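Local coordinates for protein 6-phospho-alpha-glucosidase (Merdibacter massiliensis, PDB 6VC6) that probably hydrolyses 6-phospho-alpha-glucosides, as a family 4 glycoside hydrolase that binds NAD and a manganese ion beside the sugar phosphate, at residues A[221-231]-A[245-256]. Numbering follows the deposited sequence.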
loop_
_atom_site.group_PDB
_atom_site.type_symbol
_atom_site.label_atom_id
_atom_site.label_comp_id
_atom_site.label_asym_id
_atom_site.label_seq_id
_atom_site.Cartn_x
_atom_site.Cartn_y
_atom_site.Cartn_z
ATOM N N LYS A 221 -4.800 -24.514 -6.306
ATOM C CA LYS A 221 -5.294 -24.359 -7.671
ATOM C C LYS A 221 -6.471 -25.282 -7.953
ATOM O O LYS A 221 -7.328 -24.953 -8.781
ATOM C CB LYS A 221 -4.175 -24.626 -8.677
ATOM C CG LYS A 221 -2.831 -24.030 -8.308
ATOM C CD LYS A 221 -1.748 -24.525 -9.252
ATOM C CE LYS A 221 -0.373 -24.061 -8.809
ATOM N NZ LYS A 221 0.713 -24.641 -9.645
ATOM N N LYS A 222 -6.532 -26.435 -7.282
ATOM C CA LYS A 222 -7.614 -27.380 -7.533
ATOM C C LYS A 222 -8.950 -26.829 -7.049
ATOM O O LYS A 222 -9.953 -26.888 -7.769
ATOM C CB LYS A 222 -7.307 -28.719 -6.862
ATOM C CG LYS A 222 -8.293 -29.821 -7.213
ATOM C CD LYS A 222 -8.857 -30.482 -5.967
ATOM C CE LYS A 222 -7.826 -31.375 -5.299
ATOM N NZ LYS A 222 -8.460 -32.359 -4.379
ATOM N N ILE A 223 -8.981 -26.287 -5.829
ATOM C CA ILE A 223 -10.227 -25.744 -5.298
ATOM C C ILE A 223 -10.622 -24.470 -6.039
ATOM O O ILE A 223 -11.814 -24.202 -6.234
ATOM C CB ILE A 223 -10.100 -25.512 -3.779
ATOM C CG1 ILE A 223 -10.007 -26.851 -3.045
ATOM C CG2 ILE A 223 -11.285 -24.728 -3.244
ATOM C CD1 ILE A 223 -8.763 -27.005 -2.211
ATOM N N ILE A 224 -9.641 -23.680 -6.483
ATOM C CA ILE A 224 -9.945 -22.465 -7.236
ATOM C C ILE A 224 -10.643 -22.808 -8.546
ATOM O O ILE A 224 -11.595 -22.132 -8.957
ATOM C CB ILE A 224 -8.661 -21.647 -7.476
ATOM C CG1 ILE A 224 -8.240 -20.931 -6.195
ATOM C CG2 ILE A 224 -8.863 -20.636 -8.595
ATOM C CD1 ILE A 224 -7.013 -20.062 -6.350
ATOM N N LYS A 225 -10.190 -23.871 -9.216
ATOM C CA LYS A 225 -10.782 -24.246 -10.497
ATOM C C LYS A 225 -12.232 -24.688 -10.345
ATOM O O LYS A 225 -13.045 -24.466 -11.249
ATOM C CB LYS A 225 -9.954 -25.354 -11.150
ATOM C CG LYS A 225 -10.383 -25.702 -12.568
ATOM C CD LYS A 225 -9.855 -27.064 -12.988
ATOM C CE LYS A 225 -9.803 -27.197 -14.501
ATOM N NZ LYS A 225 -8.946 -28.336 -14.931
ATOM N N GLU A 226 -12.581 -25.300 -9.213
ATOM C CA GLU A 226 -13.917 -25.852 -9.024
ATOM C C GLU A 226 -14.849 -24.945 -8.230
ATOM O O GLU A 226 -16.063 -24.986 -8.453
ATOM C CB GLU A 226 -13.835 -27.217 -8.329
ATOM C CG GLU A 226 -13.124 -27.205 -6.985
ATOM C CD GLU A 226 -12.826 -28.602 -6.473
ATOM O OE1 GLU A 226 -12.875 -29.555 -7.279
ATOM O OE2 GLU A 226 -12.541 -28.748 -5.265
ATOM N N LYS A 227 -14.321 -24.128 -7.317
ATOM C CA LYS A 227 -15.160 -23.272 -6.491
ATOM C C LYS A 227 -14.935 -21.783 -6.718
ATOM O O LYS A 227 -15.884 -21.005 -6.568
ATOM C CB LYS A 227 -14.943 -23.596 -5.001
ATOM C CG LYS A 227 -15.661 -22.677 -4.021
ATOM C CD LYS A 227 -15.540 -23.183 -2.592
ATOM C CE LYS A 227 -14.477 -22.418 -1.822
ATOM N NZ LYS A 227 -13.631 -23.324 -0.995
ATOM N N GLY A 228 -13.744 -21.368 -7.124
ATOM C CA GLY A 228 -13.447 -19.962 -7.300
ATOM C C GLY A 228 -12.541 -19.436 -6.207
ATOM O O GLY A 228 -11.967 -20.179 -5.406
ATOM N N PHE A 229 -12.426 -18.111 -6.175
ATOM C CA PHE A 229 -11.527 -17.435 -5.246
ATOM C C PHE A 229 -12.246 -16.237 -4.648
ATOM O O PHE A 229 -12.634 -15.318 -5.375
ATOM C CB PHE A 229 -10.241 -17.000 -5.952
ATOM C CG PHE A 229 -9.106 -16.706 -5.016
ATOM C CD1 PHE A 229 -8.637 -17.677 -4.146
ATOM C CD2 PHE A 229 -8.501 -15.460 -5.012
ATOM C CE1 PHE A 229 -7.590 -17.407 -3.285
ATOM C CE2 PHE A 229 -7.455 -15.185 -4.154
ATOM C CZ PHE A 229 -6.997 -16.160 -3.290
ATOM N N LEU A 230 -12.417 -16.246 -3.328
ATOM C CA LEU A 230 -13.101 -15.185 -2.612
ATOM C C LEU A 230 -12.154 -14.505 -1.631
ATOM O O LEU A 230 -11.264 -15.154 -1.071
ATOM C CB LEU A 230 -14.310 -15.725 -1.837
ATOM C CG LEU A 230 -15.542 -16.165 -2.629
ATOM C CD1 LEU A 230 -16.601 -16.722 -1.689
ATOM C CD2 LEU A 230 -16.101 -15.011 -3.445
ATOM N N PRO A 231 -12.316 -13.205 -1.402
ATOM C CA PRO A 231 -11.596 -12.564 -0.299
ATOM C C PRO A 231 -12.091 -13.099 1.034
ATOM O O PRO A 231 -13.224 -13.571 1.157
ATOM C CB PRO A 231 -11.926 -11.076 -0.467
ATOM C CG PRO A 231 -13.203 -11.057 -1.237
ATOM C CD PRO A 231 -13.169 -12.255 -2.139
ATOM N N TYR A 245 -10.974 -10.370 -7.039
ATOM C CA TYR A 245 -10.521 -11.628 -6.453
ATOM C C TYR A 245 -11.010 -12.824 -7.261
ATOM O O TYR A 245 -10.278 -13.806 -7.431
ATOM C CB TYR A 245 -10.992 -11.730 -5.004
ATOM C CG TYR A 245 -10.027 -11.136 -4.005
ATOM C CD1 TYR A 245 -9.140 -11.941 -3.304
ATOM C CD2 TYR A 245 -10.003 -9.769 -3.765
ATOM C CE1 TYR A 245 -8.257 -11.402 -2.391
ATOM C CE2 TYR A 245 -9.121 -9.220 -2.853
ATOM C CZ TYR A 245 -8.251 -10.041 -2.169
ATOM O OH TYR A 245 -7.371 -9.500 -1.261
ATOM N N GLY A 246 -12.244 -12.761 -7.765
ATOM C CA GLY A 246 -12.766 -13.859 -8.558
ATOM C C GLY A 246 -12.030 -14.059 -9.866
ATOM O O GLY A 246 -11.986 -15.173 -10.393
ATOM N N PHE A 247 -11.434 -12.991 -10.402
ATOM C CA PHE A 247 -10.707 -13.065 -11.664
ATOM C C PHE A 247 -9.446 -13.914 -11.574
ATOM O O PHE A 247 -8.885 -14.269 -12.617
ATOM C CB PHE A 247 -10.354 -11.654 -12.138
ATOM C CG PHE A 247 -9.898 -11.589 -13.566
ATOM C CD1 PHE A 247 -10.804 -11.721 -14.605
ATOM C CD2 PHE A 247 -8.561 -11.389 -13.870
ATOM C CE1 PHE A 247 -10.385 -11.660 -15.922
ATOM C CE2 PHE A 247 -8.137 -11.327 -15.183
ATOM C CZ PHE A 247 -9.050 -11.462 -16.210
ATOM N N VAL A 248 -8.987 -14.248 -10.364
ATOM C CA VAL A 248 -7.787 -15.073 -10.258
ATOM C C VAL A 248 -8.040 -16.468 -10.816
ATOM O O VAL A 248 -7.117 -17.121 -11.321
ATOM C CB VAL A 248 -7.307 -15.118 -8.792
ATOM C CG1 VAL A 248 -6.952 -13.726 -8.289
ATOM C CG2 VAL A 248 -8.375 -15.742 -7.909
ATOM N N GLN A 249 -9.294 -16.930 -10.822
ATOM C CA GLN A 249 -9.609 -18.220 -11.429
ATOM C C GLN A 249 -9.236 -18.241 -12.906
ATOM O O GLN A 249 -8.657 -19.220 -13.394
ATOM C CB GLN A 249 -11.094 -18.535 -11.246
ATOM C CG GLN A 249 -11.500 -19.924 -11.713
ATOM C CD GLN A 249 -12.979 -20.195 -11.519
ATOM O OE1 GLN A 249 -13.822 -19.354 -11.830
ATOM N NE2 GLN A 249 -13.301 -21.374 -11.002
ATOM N N THR A 250 -9.557 -17.171 -13.636
ATOM C CA THR A 250 -9.168 -17.081 -15.041
ATOM C C THR A 250 -7.652 -17.030 -15.183
ATOM O O THR A 250 -7.069 -17.723 -16.025
ATOM C CB THR A 250 -9.808 -15.849 -15.684
ATOM O OG1 THR A 250 -11.232 -16.006 -15.719
ATOM C CG2 THR A 250 -9.289 -15.652 -17.102
HETATM N N MSE A 251 -6.999 -16.219 -14.357
HETATM C CA MSE A 251 -5.556 -16.022 -14.418
HETATM C C MSE A 251 -4.787 -17.316 -14.173
HETATM O O MSE A 251 -3.753 -17.564 -14.796
HETATM C CB MSE A 251 -5.137 -14.961 -13.398
HETATM C CG MSE A 251 -3.841 -14.237 -13.722
HETATM SE SE MSE A 251 -3.885 -12.367 -13.154
HETATM C CE MSE A 251 -5.010 -12.540 -11.574
HETATM N N MSE A 252 -5.300 -18.143 -13.267
HETATM C CA MSE A 252 -4.627 -19.382 -12.891
HETATM C C MSE A 252 -4.854 -20.494 -13.911
HETATM O O MSE A 252 -4.150 -21.502 -13.904
HETATM C CB MSE A 252 -5.088 -19.839 -11.508
HETATM C CG MSE A 252 -4.614 -18.939 -10.380
HETATM SE SE MSE A 252 -4.092 -19.944 -8.797
HETATM C CE MSE A 252 -2.358 -20.591 -9.406
ATOM N N GLU A 253 -5.844 -20.311 -14.780
ATOM C CA GLU A 253 -6.043 -21.251 -15.875
ATOM C C GLU A 253 -5.194 -20.897 -17.089
ATOM O O GLU A 253 -4.719 -21.799 -17.791
ATOM C CB GLU A 253 -7.528 -21.307 -16.259
ATOM C CG GLU A 253 -7.809 -21.655 -17.715
ATOM C CD GLU A 253 -9.283 -21.560 -18.057
ATOM O OE1 GLU A 253 -10.028 -20.887 -17.315
ATOM O OE2 GLU A 253 -9.695 -22.158 -19.074
ATOM N N ASP A 254 -4.955 -19.605 -17.331
ATOM C CA ASP A 254 -4.058 -19.199 -18.406
ATOM C C ASP A 254 -2.595 -19.336 -17.997
ATOM O O ASP A 254 -1.747 -19.683 -18.826
ATOM C CB ASP A 254 -4.358 -17.759 -18.825
ATOM C CG ASP A 254 -5.711 -17.613 -19.497
ATOM O OD1 ASP A 254 -6.378 -16.579 -19.278
ATOM O OD2 ASP A 254 -6.108 -18.532 -20.244
ATOM N N PHE A 255 -2.283 -19.069 -16.729
ATOM C CA PHE A 255 -0.918 -19.147 -16.211
ATOM C C PHE A 255 -0.956 -19.955 -14.921
ATOM O O PHE A 255 -1.104 -19.397 -13.825
ATOM C CB PHE A 255 -0.334 -17.753 -15.993
ATOM C CG PHE A 255 -0.474 -16.850 -17.188
ATOM C CD1 PHE A 255 0.402 -16.955 -18.257
ATOM C CD2 PHE A 255 -1.488 -15.907 -17.249
ATOM C CE1 PHE A 255 0.274 -16.133 -19.361
ATOM C CE2 PHE A 255 -1.622 -15.081 -18.352
ATOM C CZ PHE A 255 -0.739 -15.195 -19.409
ATOM N N PRO A 256 -0.821 -21.280 -15.014
ATOM C CA PRO A 256 -1.081 -22.142 -13.855
ATOM C C PRO A 256 0.097 -22.334 -12.914
ATOM O O PRO A 256 -0.062 -23.014 -11.894
ATOM C CB PRO A 256 -1.465 -23.473 -14.517
ATOM C CG PRO A 256 -0.644 -23.496 -15.765
ATOM C CD PRO A 256 -0.537 -22.060 -16.233
#
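This helix-helix packing in the C-terminal domain of a family 4 glycoside hydrolase joins helix 221-227, through I224 and K221, to M252 and Q249 of helix 248-254. The axes cross at -123° and come within 9.4 Å. I224 CD1 meets SE of M252, a selenomethionine, at 3.8 Å, the two side chains at about a right angle. Helix 172-184 and strand 259-260 close around this apolar patch, through L183 and L259. The K221 chain runs extended beyond CG and lays its CG on M252 CE. K221 NZ then donates a hydrogen bond of 2.9 Å to P256 O, in the carbonyl plane, and another to D257 O. With an alanine here, the two carbonyls would probably lose their lysine donor and the methyl end of M252 would lose the cover of the K221 chain. Q249 CG lies anti to the backbone N (chi1 -174°). The chain is extended beyond CG and carries Q249 NE2 to I224 O, in a weak, bent bond of 2.8 Å. G228, with positive phi, then turns the chain away from helix 221-227. Beyond it, F229 CE2 sits at the edge of the Y245 ring, 3.8 Å from Y245 CD1. The Y245 side chain comes within about 6 Å of the bound sugar phosphate. P231 lies over one face of the Y245 ring in a CH-pi contact, its CB 3.9 Å from the centroid and 4° off the ring normal.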